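Local coordinates for putative rhamnosidase (Streptomyces avermitilis, PDB 3W5M), which hydrolyses terminal non-reducing alpha-L-rhamnose residues from rhamnosides, among them citrus flavonoids such as naringin and the arabinogalactan-protein gum arabic, at residues A[1008-1011]-A[1017-1020]; A[956-961]-A[967-972]; A[860-865]-A[923-928]. All blocks are in the same frame, centred on the assembly; numbering follows the deposited sequence.

In the fold
Followed from the N terminus, the chain passes through its earlier beta domains before reaching the helical glycosidase domain, where contact 3 closes the first and longest of the three loops: 57 residues separate 860-865 from 923-928, and the pairing joins helix 854-863 to helix 923-929. Contact 2 then closes a tight hairpin, 956-961 with 967-972, in one sheet of the C-terminal beta-sandwich, and contact 1 closes another, 1008-1011 with 1017-1020, at the border of the second sheet. The loops follow one another in series, none nesting or crossing. Contacts 2 and 3 lie about 17 Å apart between centres, contacts 1 and 2 about 20 Å.

Contact 1: residues A[1008-1011]-A[1017-1020]; sequences TFVR and AVFE
With CG anti to the backbone N (chi1 -179°), Phe1009 sends its ring along the hairpin toward Ala1017, past the ring of Phe1019, whose CG lies anti to the carbonyl carbon (chi1 -64°). The two rings meet within a beta hairpin whose strands, 1008-1013 and 1016-1021, form one border of a sheet in the C-terminal beta-sandwich. The arrangement is an offset edge-to-face pair: the edge of Phe1009 is directed at the face of Phe1019, centroids 6.0 Å apart and planes at 82°. Further along the Phe1009 ring, CE2 rests 3.7 Å from Ala1017 CB. Phe1019 also meets His1004 and Phe1028, rings from strands 1003-1004 and 1024-1030 of the other sheet, so the contact reaches across the sandwich.

The backbone departs from regular pairing. Thr1008 and Glu1020 exchange two hydrogen bonds, but Val1010 and Arg1011 then both face Val1018, a classic beta bulge. Val1010 N donates to Val1018 O at 3.0 Å and Val1018 N to Arg1011 O at 2.8 Å, so one residue satisfies its two backbone groups against two successive residues of the bulged strand.

Beside the bulge, Val1018 is buried, touched by Val1010 and Arg1011 across the hairpin and by Glu991 and Trp993 of strand 989-995. Its CG1 lies 3.9 Å from Val1010 CG2 and under one face of the Arg1011 guanidinium, offset toward the rim, with Arg1011 NH1 3.8 Å away. The extended Arg1011 chain reaches across this valine, while its NE pairs with Glu1013 in a salt bridge that would fix how the flat group is turned. The other branch of Val1010, CG1, packs 3.7 Å from Glu1020 CG. At the other end of the pairing, a water donates to Glu1020 O and lies 2.6 Å from Thr1008 OG1, bridging the strands.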
ATOM      1  N   THR A1008       4.383 -44.173   7.532  1.00 36.31           N
ATOM      2  CA  THR A1008       4.043 -45.419   6.834  1.00 39.84           C
ATOM      3  C   THR A1008       4.208 -45.282   5.327  1.00 42.02           C
ATOM      4  O   THR A1008       3.619 -44.393   4.714  1.00 43.66           O
ATOM      5  CB  THR A1008       2.557 -45.781   7.042  1.00 41.04           C
ATOM      6  OG1 THR A1008       2.203 -45.608   8.417  1.00 41.76           O
ATOM      7  CG2 THR A1008       2.272 -47.223   6.613  1.00 40.20           C
ATOM      8  N   PHE A1009       4.995 -46.172   4.731  1.00 44.46           N
ATOM      9  CA  PHE A1009       5.031 -46.287   3.286  1.00 47.21           C
ATOM     10  C   PHE A1009       3.613 -46.608   2.838  1.00 49.05           C
ATOM     11  O   PHE A1009       3.003 -47.522   3.374  1.00 53.62           O
ATOM     12  CB  PHE A1009       5.996 -47.406   2.876  1.00 50.24           C
ATOM     13  CG  PHE A1009       6.120 -47.597   1.383  1.00 53.36           C
ATOM     14  CD1 PHE A1009       5.200 -48.382   0.677  1.00 57.13           C
ATOM     15  CD2 PHE A1009       7.167 -47.007   0.678  1.00 56.11           C
ATOM     16  CE1 PHE A1009       5.318 -48.565  -0.701  1.00 57.24           C
ATOM     17  CE2 PHE A1009       7.290 -47.185  -0.696  1.00 55.80           C
ATOM     18  CZ  PHE A1009       6.369 -47.966  -1.387  1.00 57.69           C
ATOM     19  N   VAL A1010       3.076 -45.845   1.888  1.00 49.29           N
ATOM     20  CA  VAL A1010       1.796 -46.202   1.263  1.00 48.76           C
ATOM     21  C   VAL A1010       1.928 -46.635  -0.208  1.00 50.26           C
ATOM     22  O   VAL A1010       1.224 -47.546  -0.649  1.00 51.74           O
ATOM     23  CB  VAL A1010       0.682 -45.130   1.447  1.00 47.73           C
ATOM     24  CG1 VAL A1010       0.426 -44.865   2.925  1.00 50.24           C
ATOM     25  CG2 VAL A1010       1.000 -43.842   0.707  1.00 50.25           C
ATOM     26  N   ARG A1011       2.819 -45.996  -0.966  1.00 50.34           N
ATOM     27  CA  ARG A1011       2.951 -46.308  -2.399  1.00 52.04           C
ATOM     28  C   ARG A1011       4.200 -45.742  -3.071  1.00 55.46           C
ATOM     29  O   ARG A1011       4.846 -44.819  -2.549  1.00 56.38           O
ATOM     30  CB  ARG A1011       1.693 -45.876  -3.183  1.00 49.85           C
ATOM     31  CG  ARG A1011       1.510 -44.376  -3.327  1.00 50.66           C
ATOM     32  CD  ARG A1011       0.109 -44.016  -3.771  1.00 53.09           C
ATOM     33  NE  ARG A1011      -0.017 -42.580  -4.015  1.00 57.34           N
ATOM     34  CZ  ARG A1011      -0.397 -41.686  -3.101  1.00 57.42           C
ATOM     35  NH1 ARG A1011      -0.700 -42.068  -1.867  1.00 59.99           N
ATOM     36  NH2 ARG A1011      -0.472 -40.402  -3.420  1.00 57.63           N
ATOM     37  N   ALA A1017       9.010 -42.843  -3.167  1.00 49.06           N
ATOM     38  CA  ALA A1017       8.239 -43.435  -2.088  1.00 46.09           C
ATOM     39  C   ALA A1017       7.338 -42.340  -1.509  1.00 45.48           C
ATOM     40  O   ALA A1017       7.793 -41.214  -1.277  1.00 44.24           O
ATOM     41  CB  ALA A1017       9.173 -43.977  -1.016  1.00 49.07           C
ATOM     42  N   VAL A1018       6.062 -42.668  -1.313  1.00 41.04           N
ATOM     43  CA  VAL A1018       5.098 -41.756  -0.714  1.00 39.69           C
ATOM     44  C   VAL A1018       4.811 -42.243   0.695  1.00 42.41           C
ATOM     45  O   VAL A1018       4.391 -43.390   0.887  1.00 42.14           O
ATOM     46  CB  VAL A1018       3.770 -41.748  -1.503  1.00 37.49           C
ATOM     47  CG1 VAL A1018       2.767 -40.784  -0.878  1.00 36.77           C
ATOM     48  CG2 VAL A1018       4.013 -41.430  -2.973  1.00 40.41           C
ATOM     49  N   PHE A1019       5.020 -41.369   1.677  1.00 40.11           N
ATOM     50  CA  PHE A1019       4.772 -41.700   3.070  1.00 38.71           C
ATOM     51  C   PHE A1019       3.614 -40.881   3.630  1.00 39.47           C
ATOM     52  O   PHE A1019       3.356 -39.756   3.177  1.00 37.18           O
ATOM     53  CB  PHE A1019       6.030 -41.453   3.896  1.00 40.90           C
ATOM     54  CG  PHE A1019       7.180 -42.332   3.525  1.00 43.84           C
ATOM     55  CD1 PHE A1019       7.273 -43.626   4.025  1.00 44.63           C
ATOM     56  CD2 PHE A1019       8.181 -41.872   2.674  1.00 47.06           C
ATOM     57  CE1 PHE A1019       8.340 -44.446   3.685  1.00 45.58           C
ATOM     58  CE2 PHE A1019       9.260 -42.687   2.334  1.00 48.44           C
ATOM     59  CZ  PHE A1019       9.342 -43.976   2.843  1.00 47.31           C
ATOM     60  N   GLU A1020       2.896 -41.451   4.593  1.00 36.51           N
ATOM     61  CA  GLU A1020       1.934 -40.677   5.379  1.00 38.64           C
ATOM     62  C   GLU A1020       2.489 -40.621   6.766  1.00 34.81           C
ATOM     63  O   GLU A1020       2.909 -41.638   7.293  1.00 34.97           O
ATOM     64  CB  GLU A1020       0.563 -41.344   5.393  1.00 43.55           C
ATOM     65  CG  GLU A1020      -0.067 -41.389   4.013  1.00 51.62           C
ATOM     66  CD  GLU A1020      -1.536 -41.771   4.028  1.00 56.74           C
ATOM     67  OE1 GLU A1020      -1.913 -42.683   4.804  1.00 57.38           O
ATOM     68  OE2 GLU A1020      -2.306 -41.155   3.250  1.00 57.90           O
TER
HETATM   69  O   HOH W   1       1.602 -43.273   9.425  1.00 46.94           O

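Contact 2: residues A[956-961]-A[967-972]; sequences ARATFA and VSTRWQ
This is the regular antiparallel pairing of a beta hairpin, strands 955-962 and 965-974, in the larger sheet of the C-terminal beta-sandwich; it illustrates how a sheet can keep a polar face and a buried one. Six backbone hydrogen bonds join the strands, two at each of the pairs Ala956-Trp971, Ala958-Thr969 and Phe960-Val967. The shortest, from Phe960 N to Val967 O at 2.8 Å, is also nearly straight. Between them, the non-hydrogen-bonded pairs bring CA-H groups to carbonyls, as where Arg970 CA lies 3.3 Å from Ala956 O.

The buried face is led by Trp971. Its CG occupies the position between the backbone N and the carbonyl carbon (chi1 62°), which lays the indole across the neighbouring strand, so that Ala956 CB sits over one face, offset toward the rim and 3.6 Å from Trp971 NE1. That nitrogen donates to Ile930 O, which fixes the rotation of the ring. Thr969 OG1, 3.8 Å from Ala958 CB, likewise bonds Ala931 O, so both buried polar groups are satisfied by carbonyls of the chain just after helix 923-929.

On the other face, Thr959 OG1 and Ser968 OG form a hydrogen bond of 3.1 Å in which either could donate, and Thr959 CG2 closes on the same Ser968 OG at 3.3 Å. Arg957 and Arg970 touch through their aliphatic parts, Arg957 CB lying 4.1 Å from Arg970 CG, before the Arg957 end leads away to a salt bridge with Glu603.

Strand 600-604 continues the sheet beyond 956-961 and strand 977-984 beyond 967-972, while Val967 and Thr969 pack on strand 942-945 of the second sheet, and the bonds to Ile930 and Ala931 join this buried face to the end of helix 923-929.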
ATOM      1  N   ALA A 956      18.398 -27.401   0.069  1.00 33.00           N
ATOM      2  CA  ALA A 956      17.413 -26.366   0.432  1.00 31.37           C
ATOM      3  C   ALA A 956      16.932 -26.523   1.863  1.00 32.16           C
ATOM      4  O   ALA A 956      16.881 -27.636   2.411  1.00 32.78           O
ATOM      5  CB  ALA A 956      16.224 -26.361  -0.528  1.00 31.08           C
ATOM      6  N   ARG A 957      16.571 -25.406   2.480  1.00 31.74           N
ATOM      7  CA  ARG A 957      16.015 -25.426   3.819  1.00 30.74           C
ATOM      8  C   ARG A 957      14.968 -24.312   3.896  1.00 30.39           C
ATOM      9  O   ARG A 957      15.145 -23.256   3.301  1.00 28.65           O
ATOM     10  CB  ARG A 957      17.122 -25.267   4.866  1.00 34.41           C
ATOM     11  CG  ARG A 957      17.197 -23.918   5.540  1.00 44.04           C
ATOM     12  CD  ARG A 957      18.580 -23.639   6.108  1.00 49.58           C
ATOM     13  NE  ARG A 957      18.543 -22.631   7.173  1.00 58.94           N
ATOM     14  CZ  ARG A 957      17.986 -21.418   7.080  1.00 62.33           C
ATOM     15  NH1 ARG A 957      17.378 -21.016   5.967  1.00 61.62           N
ATOM     16  NH2 ARG A 957      18.023 -20.599   8.124  1.00 68.31           N
ATOM     17  N   ALA A 958      13.862 -24.580   4.584  1.00 29.02           N
ATOM     18  CA  ALA A 958      12.758 -23.616   4.675  1.00 25.89           C
ATOM     19  C   ALA A 958      12.016 -23.775   5.993  1.00 27.56           C
ATOM     20  O   ALA A 958      11.969 -24.872   6.567  1.00 26.53           O
ATOM     21  CB  ALA A 958      11.791 -23.811   3.521  1.00 25.96           C
ATOM     22  N   THR A 959      11.432 -22.682   6.481  1.00 27.02           N
ATOM     23  CA  THR A 959      10.464 -22.768   7.573  1.00 26.83           C
ATOM     24  C   THR A 959       9.284 -21.852   7.241  1.00 26.80           C
ATOM     25  O   THR A 959       9.479 -20.658   6.952  1.00 27.55           O
ATOM     26  CB  THR A 959      11.078 -22.342   8.918  1.00 29.36           C
ATOM     27  OG1 THR A 959      12.199 -23.182   9.234  1.00 32.88           O
ATOM     28  CG2 THR A 959      10.031 -22.440  10.052  1.00 28.45           C
ATOM     29  N   PHE A 960       8.081 -22.417   7.253  1.00 25.79           N
ATOM     30  CA  PHE A 960       6.854 -21.676   7.032  1.00 24.59           C
ATOM     31  C   PHE A 960       6.125 -21.548   8.367  1.00 24.34           C
ATOM     32  O   PHE A 960       5.859 -22.551   9.018  1.00 23.07           O
ATOM     33  CB  PHE A 960       5.991 -22.399   6.007  1.00 24.27           C
ATOM     34  CG  PHE A 960       4.624 -21.819   5.837  1.00 23.99           C
ATOM     35  CD1 PHE A 960       4.440 -20.464   5.531  1.00 23.84           C
ATOM     36  CD2 PHE A 960       3.504 -22.635   5.965  1.00 24.08           C
ATOM     37  CE1 PHE A 960       3.172 -19.950   5.362  1.00 23.24           C
ATOM     38  CE2 PHE A 960       2.230 -22.118   5.819  1.00 24.81           C
ATOM     39  CZ  PHE A 960       2.061 -20.774   5.527  1.00 25.06           C
ATOM     40  N   ALA A 961       5.813 -20.312   8.779  1.00 23.34           N
ATOM     41  CA  ALA A 961       5.101 -20.076  10.038  1.00 22.04           C
ATOM     42  C   ALA A 961       3.598 -20.237   9.779  1.00 23.55           C
ATOM     43  O   ALA A 961       2.877 -19.247   9.546  1.00 24.74           O
ATOM     44  CB  ALA A 961       5.398 -18.675  10.561  1.00 23.17           C
ATOM     45  N   VAL A 967       6.204 -25.210  10.022  1.00 24.15           N
ATOM     46  CA  VAL A 967       6.353 -26.324   9.110  1.00 25.21           C
ATOM     47  C   VAL A 967       7.733 -26.144   8.482  1.00 25.56           C
ATOM     48  O   VAL A 967       7.958 -25.179   7.759  1.00 24.06           O
ATOM     49  CB  VAL A 967       5.250 -26.338   8.049  1.00 24.87           C
ATOM     50  CG1 VAL A 967       5.494 -27.454   7.034  1.00 27.49           C
ATOM     51  CG2 VAL A 967       3.905 -26.543   8.738  1.00 25.47           C
ATOM     52  N   SER A 968       8.666 -27.047   8.793  1.00 26.31           N
ATOM     53  CA  SER A 968      10.040 -26.915   8.300  1.00 27.69           C
ATOM     54  C   SER A 968      10.480 -28.075   7.425  1.00 29.49           C
ATOM     55  O   SER A 968      10.012 -29.202   7.596  1.00 27.94           O
ATOM     56  CB  SER A 968      11.013 -26.756   9.458  1.00 28.80           C
ATOM     57  OG  SER A 968      10.591 -25.665  10.260  1.00 33.58           O
ATOM     58  N   THR A 969      11.366 -27.771   6.475  1.00 29.58           N
ATOM     59  CA  THR A 969      12.001 -28.776   5.621  1.00 31.42           C
ATOM     60  C   THR A 969      13.491 -28.472   5.478  1.00 33.48           C
ATOM     61  O   THR A 969      13.913 -27.322   5.574  1.00 32.39           O
ATOM     62  CB  THR A 969      11.405 -28.866   4.197  1.00 32.02           C
ATOM     63  OG1 THR A 969      11.541 -27.601   3.524  1.00 36.43           O
ATOM     64  CG2 THR A 969       9.947 -29.293   4.217  1.00 32.52           C
ATOM     65  N   ARG A 970      14.285 -29.527   5.287  1.00 31.80           N
ATOM     66  CA  ARG A 970      15.696 -29.396   4.988  1.00 31.40           C
ATOM     67  C   ARG A 970      16.090 -30.649   4.233  1.00 33.00           C
ATOM     68  O   ARG A 970      15.955 -31.754   4.764  1.00 31.69           O
ATOM     69  CB  ARG A 970      16.519 -29.280   6.255  1.00 33.65           C
ATOM     70  CG  ARG A 970      17.999 -29.099   5.958  1.00 41.77           C
ATOM     71  CD  ARG A 970      18.754 -28.676   7.200  1.00 48.43           C
ATOM     72  NE  ARG A 970      20.161 -29.054   7.120  1.00 56.34           N
ATOM     73  CZ  ARG A 970      20.944 -29.271   8.177  1.00 60.27           C
ATOM     74  NH1 ARG A 970      20.464 -29.154   9.415  1.00 61.67           N
ATOM     75  NH2 ARG A 970      22.211 -29.618   7.999  1.00 61.11           N
ATOM     76  N   TRP A 971      16.551 -30.481   3.004  1.00 32.06           N
ATOM     77  CA  TRP A 971      16.995 -31.623   2.216  1.00 32.43           C
ATOM     78  C   TRP A 971      18.331 -31.368   1.534  1.00 35.42           C
ATOM     79  O   TRP A 971      18.703 -30.218   1.263  1.00 31.97           O
ATOM     80  CB  TRP A 971      15.932 -32.072   1.208  1.00 30.39           C
ATOM     81  CG  TRP A 971      15.538 -31.082   0.149  1.00 32.64           C
ATOM     82  CD1 TRP A 971      14.468 -30.228   0.187  1.00 32.13           C
ATOM     83  CD2 TRP A 971      16.165 -30.878  -1.123  1.00 32.29           C
ATOM     84  NE1 TRP A 971      14.402 -29.492  -0.974  1.00 32.28           N
ATOM     85  CE2 TRP A 971      15.428 -29.877  -1.798  1.00 33.03           C
ATOM     86  CE3 TRP A 971      17.284 -31.442  -1.762  1.00 35.25           C
ATOM     87  CZ2 TRP A 971      15.779 -29.415  -3.077  1.00 33.12           C
ATOM     88  CZ3 TRP A 971      17.628 -30.982  -3.043  1.00 33.09           C
ATOM     89  CH2 TRP A 971      16.878 -29.977  -3.675  1.00 33.76           C
ATOM     90  N   GLN A 972      19.049 -32.463   1.267  1.00 36.60           N
ATOM     91  CA  GLN A 972      20.380 -32.407   0.668  1.00 38.43           C
ATOM     92  C   GLN A 972      20.579 -33.626  -0.220  1.00 38.77           C
ATOM     93  O   GLN A 972      20.274 -34.750   0.197  1.00 37.76           O
ATOM     94  CB  GLN A 972      21.434 -32.386   1.762  1.00 40.41           C
ATOM     95  CG  GLN A 972      22.867 -32.262   1.270  1.00 50.92           C
ATOM     96  CD  GLN A 972      23.845 -32.013   2.409  1.00 57.65           C
ATOM     97  OE1 GLN A 972      23.483 -32.085   3.589  1.00 63.25           O
ATOM     98  NE2 GLN A 972      25.092 -31.721   2.063  1.00 64.21           N
TER

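Contact 3: residues A[860-865]-A[923-928]; sequences VLTDTG and GEWMYA
Two helices of the (alpha/alpha)6-barrel that forms the glycosidase domain are joined here through a single pair of side chains, Thr862 near the end of helix 854-863 and Trp925 in helix 923-929. The helices do not pack closely: the nearest CA atoms, those of these two residues, are 9.1 Å apart. What bridges the distance is the indole. Its CG stands anti to the backbone N (chi1 -176°), and the ring reaches out to present its N-H to the threonine.

Trp925 NE1 donates to Thr862 OG1 at 3.0 Å, with an angle of 157° at the hydrogen. The oxygen lies only 6° out of the ring plane, and Thr862 CB is also at the indole edge, 3.8 Å from Trp925 NE1, so the threonine meets the ring edge-on. The same hydroxyl is hydrogen-bonded to Thr867 OG1, which lends it a second polar partner in this buried setting. Around the indole, helix 867-875 supplies Ala870 and Leu874, and Tyr871 meets the ring edge-to-face. A leucine in place of Trp925 would probably leave Thr862 OG1 without its indole donor and open a gap between the two helices where the ring had been.

Just beyond Thr862 its helix ends in a Schellman motif, with Gly865 at the C-prime position and a positive phi. Gly865 N bonds Thr862 O at 3.2 Å, so the threonine whose hydroxyl accepts the indole N-H also takes part, through its carbonyl, in closing the helix. In the same last turn, Val860 O is gripped twice by Thr864, whose N and OG1 approach from opposite faces of the carbonyl plane, Thr864 OG1 lying 2.8 Å from Val860 O.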
ATOM      1  N   VAL A 860       2.147 -25.287 -13.977  1.00 29.93           N
ATOM      2  CA  VAL A 860       1.638 -26.090 -15.110  1.00 31.04           C
ATOM      3  C   VAL A 860       2.725 -27.004 -15.687  1.00 32.29           C
ATOM      4  O   VAL A 860       2.481 -28.197 -15.936  1.00 32.92           O
ATOM      5  CB  VAL A 860       1.016 -25.195 -16.184  1.00 29.74           C
ATOM      6  CG1 VAL A 860       0.945 -25.891 -17.531  1.00 28.87           C
ATOM      7  CG2 VAL A 860      -0.364 -24.737 -15.746  1.00 30.54           C
ATOM      8  N   LEU A 861       3.925 -26.458 -15.873  1.00 31.93           N
ATOM      9  CA  LEU A 861       5.069 -27.245 -16.332  1.00 32.19           C
ATOM     10  C   LEU A 861       5.337 -28.441 -15.402  1.00 32.04           C
ATOM     11  O   LEU A 861       5.563 -29.544 -15.872  1.00 30.02           O
ATOM     12  CB  LEU A 861       6.328 -26.373 -16.509  1.00 30.70           C
ATOM     13  CG  LEU A 861       6.376 -25.431 -17.713  1.00 31.50           C
ATOM     14  CD1 LEU A 861       7.596 -24.524 -17.598  1.00 31.13           C
ATOM     15  CD2 LEU A 861       6.435 -26.215 -19.023  1.00 31.64           C
ATOM     16  N   THR A 862       5.279 -28.216 -14.093  1.00 29.42           N
ATOM     17  CA  THR A 862       5.495 -29.280 -13.126  1.00 31.56           C
ATOM     18  C   THR A 862       4.335 -30.276 -13.124  1.00 31.77           C
ATOM     19  O   THR A 862       4.564 -31.486 -12.998  1.00 32.84           O
ATOM     20  CB  THR A 862       5.706 -28.738 -11.697  1.00 30.22           C
ATOM     21  OG1 THR A 862       7.063 -28.303 -11.540  1.00 33.44           O
ATOM     22  CG2 THR A 862       5.448 -29.835 -10.654  1.00 29.75           C
ATOM     23  N   ASP A 863       3.113 -29.775 -13.272  1.00 32.48           N
ATOM     24  CA  ASP A 863       1.922 -30.637 -13.224  1.00 36.84           C
ATOM     25  C   ASP A 863       1.918 -31.630 -14.362  1.00 39.39           C
ATOM     26  O   ASP A 863       1.409 -32.733 -14.223  1.00 39.29           O
ATOM     27  CB  ASP A 863       0.637 -29.833 -13.357  1.00 40.92           C
ATOM     28  CG  ASP A 863       0.256 -29.095 -12.096  1.00 48.82           C
ATOM     29  OD1 ASP A 863       0.790 -29.385 -10.994  1.00 51.10           O
ATOM     30  OD2 ASP A 863      -0.610 -28.203 -12.225  1.00 55.10           O
ATOM     31  N   THR A 864       2.452 -31.209 -15.502  1.00 36.97           N
ATOM     32  CA  THR A 864       2.393 -32.004 -16.721  1.00 37.47           C
ATOM     33  C   THR A 864       3.683 -32.806 -16.932  1.00 35.93           C
ATOM     34  O   THR A 864       3.906 -33.349 -18.011  1.00 38.13           O
ATOM     35  CB  THR A 864       2.098 -31.108 -17.943  1.00 38.92           C
ATOM     36  OG1 THR A 864       3.021 -30.005 -17.970  1.00 36.93           O
ATOM     37  CG2 THR A 864       0.679 -30.563 -17.892  1.00 37.28           C
ATOM     38  N   GLY A 865       4.534 -32.864 -15.911  1.00 34.79           N
ATOM     39  CA  GLY A 865       5.738 -33.705 -15.951  1.00 38.10           C
ATOM     40  C   GLY A 865       6.981 -33.065 -16.558  1.00 40.52           C
ATOM     41  O   GLY A 865       7.901 -33.768 -17.015  1.00 39.57           O
ATOM     42  N   GLY A 923       7.460 -17.082  -6.784  1.00 25.13           N
ATOM     43  CA  GLY A 923       7.759 -17.461  -5.413  1.00 23.65           C
ATOM     44  C   GLY A 923       7.027 -18.719  -4.995  1.00 22.66           C
ATOM     45  O   GLY A 923       7.627 -19.604  -4.426  1.00 22.27           O
ATOM     46  N   GLU A 924       5.729 -18.785  -5.261  1.00 23.52           N
ATOM     47  CA  GLU A 924       4.929 -19.914  -4.772  1.00 25.83           C
ATOM     48  C   GLU A 924       5.406 -21.235  -5.359  1.00 27.36           C
ATOM     49  O   GLU A 924       5.329 -22.242  -4.691  1.00 24.09           O
ATOM     50  CB  GLU A 924       3.441 -19.739  -5.058  1.00 26.87           C
ATOM     51  CG  GLU A 924       3.057 -19.732  -6.525  1.00 34.70           C
ATOM     52  CD  GLU A 924       1.559 -19.744  -6.739  1.00 38.12           C
ATOM     53  OE1 GLU A 924       0.908 -20.718  -6.282  1.00 43.53           O
ATOM     54  OE2 GLU A 924       1.027 -18.790  -7.363  1.00 37.35           O
ATOM     55  N   TRP A 925       5.899 -21.214  -6.599  1.00 26.95           N
ATOM     56  CA  TRP A 925       6.468 -22.427  -7.199  1.00 26.46           C
ATOM     57  C   TRP A 925       7.730 -22.876  -6.461  1.00 27.19           C
ATOM     58  O   TRP A 925       7.913 -24.056  -6.177  1.00 25.41           O
ATOM     59  CB  TRP A 925       6.719 -22.254  -8.700  1.00 26.76           C
ATOM     60  CG  TRP A 925       7.222 -23.543  -9.337  1.00 27.57           C
ATOM     61  CD1 TRP A 925       6.456 -24.519  -9.951  1.00 27.16           C
ATOM     62  CD2 TRP A 925       8.588 -24.007  -9.391  1.00 27.88           C
ATOM     63  NE1 TRP A 925       7.279 -25.552 -10.392  1.00 26.18           N
ATOM     64  CE2 TRP A 925       8.580 -25.264 -10.057  1.00 29.81           C
ATOM     65  CE3 TRP A 925       9.821 -23.477  -8.958  1.00 28.47           C
ATOM     66  CZ2 TRP A 925       9.754 -25.998 -10.291  1.00 30.83           C
ATOM     67  CZ3 TRP A 925      10.989 -24.209  -9.191  1.00 29.50           C
ATOM     68  CH2 TRP A 925      10.944 -25.455  -9.855  1.00 32.67           C
ATOM     69  N   MET A 926       8.595 -21.930  -6.103  1.00 25.49           N
ATOM     70  CA  MET A 926       9.762 -22.269  -5.350  1.00 25.50           C
ATOM     71  C   MET A 926       9.410 -22.854  -3.980  1.00 25.83           C
ATOM     72  O   MET A 926      10.056 -23.802  -3.526  1.00 24.98           O
ATOM     73  CB  MET A 926      10.663 -21.035  -5.170  1.00 26.81           C
ATOM     74  CG  MET A 926      11.217 -20.457  -6.456  1.00 26.83           C
ATOM     75  SD  MET A 926      12.787 -19.588  -6.188  1.00 32.50           S
ATOM     76  CE  MET A 926      12.184 -18.260  -5.138  1.00 28.26           C
ATOM     77  N   TYR A 927       8.411 -22.281  -3.306  1.00 24.89           N
ATOM     78  CA  TYR A 927       8.145 -22.662  -1.930  1.00 22.78           C
ATOM     79  C   TYR A 927       7.512 -24.045  -1.929  1.00 23.90           C
ATOM     80  O   TYR A 927       7.867 -24.872  -1.098  1.00 23.59           O
ATOM     81  CB  TYR A 927       7.275 -21.602  -1.198  1.00 23.00           C
ATOM     82  CG  TYR A 927       7.840 -20.199  -1.321  1.00 23.13           C
ATOM     83  CD1 TYR A 927       9.228 -19.978  -1.366  1.00 23.12           C
ATOM     84  CD2 TYR A 927       7.003 -19.098  -1.432  1.00 24.24           C
ATOM     85  CE1 TYR A 927       9.750 -18.693  -1.501  1.00 23.70           C
ATOM     86  CE2 TYR A 927       7.524 -17.812  -1.590  1.00 23.12           C
ATOM     87  CZ  TYR A 927       8.897 -17.619  -1.599  1.00 25.34           C
ATOM     88  OH  TYR A 927       9.396 -16.330  -1.743  1.00 25.73           O
ATOM     89  N   ALA A 928       6.652 -24.295  -2.920  1.00 24.11           N
ATOM     90  CA  ALA A 928       5.943 -25.577  -3.052  1.00 26.40           C
ATOM     91  C   ALA A 928       6.842 -26.713  -3.550  1.00 26.81           C
ATOM     92  O   ALA A 928       6.681 -27.850  -3.122  1.00 27.61           O
ATOM     93  CB  ALA A 928       4.712 -25.426  -3.934  1.00 24.93           C
TER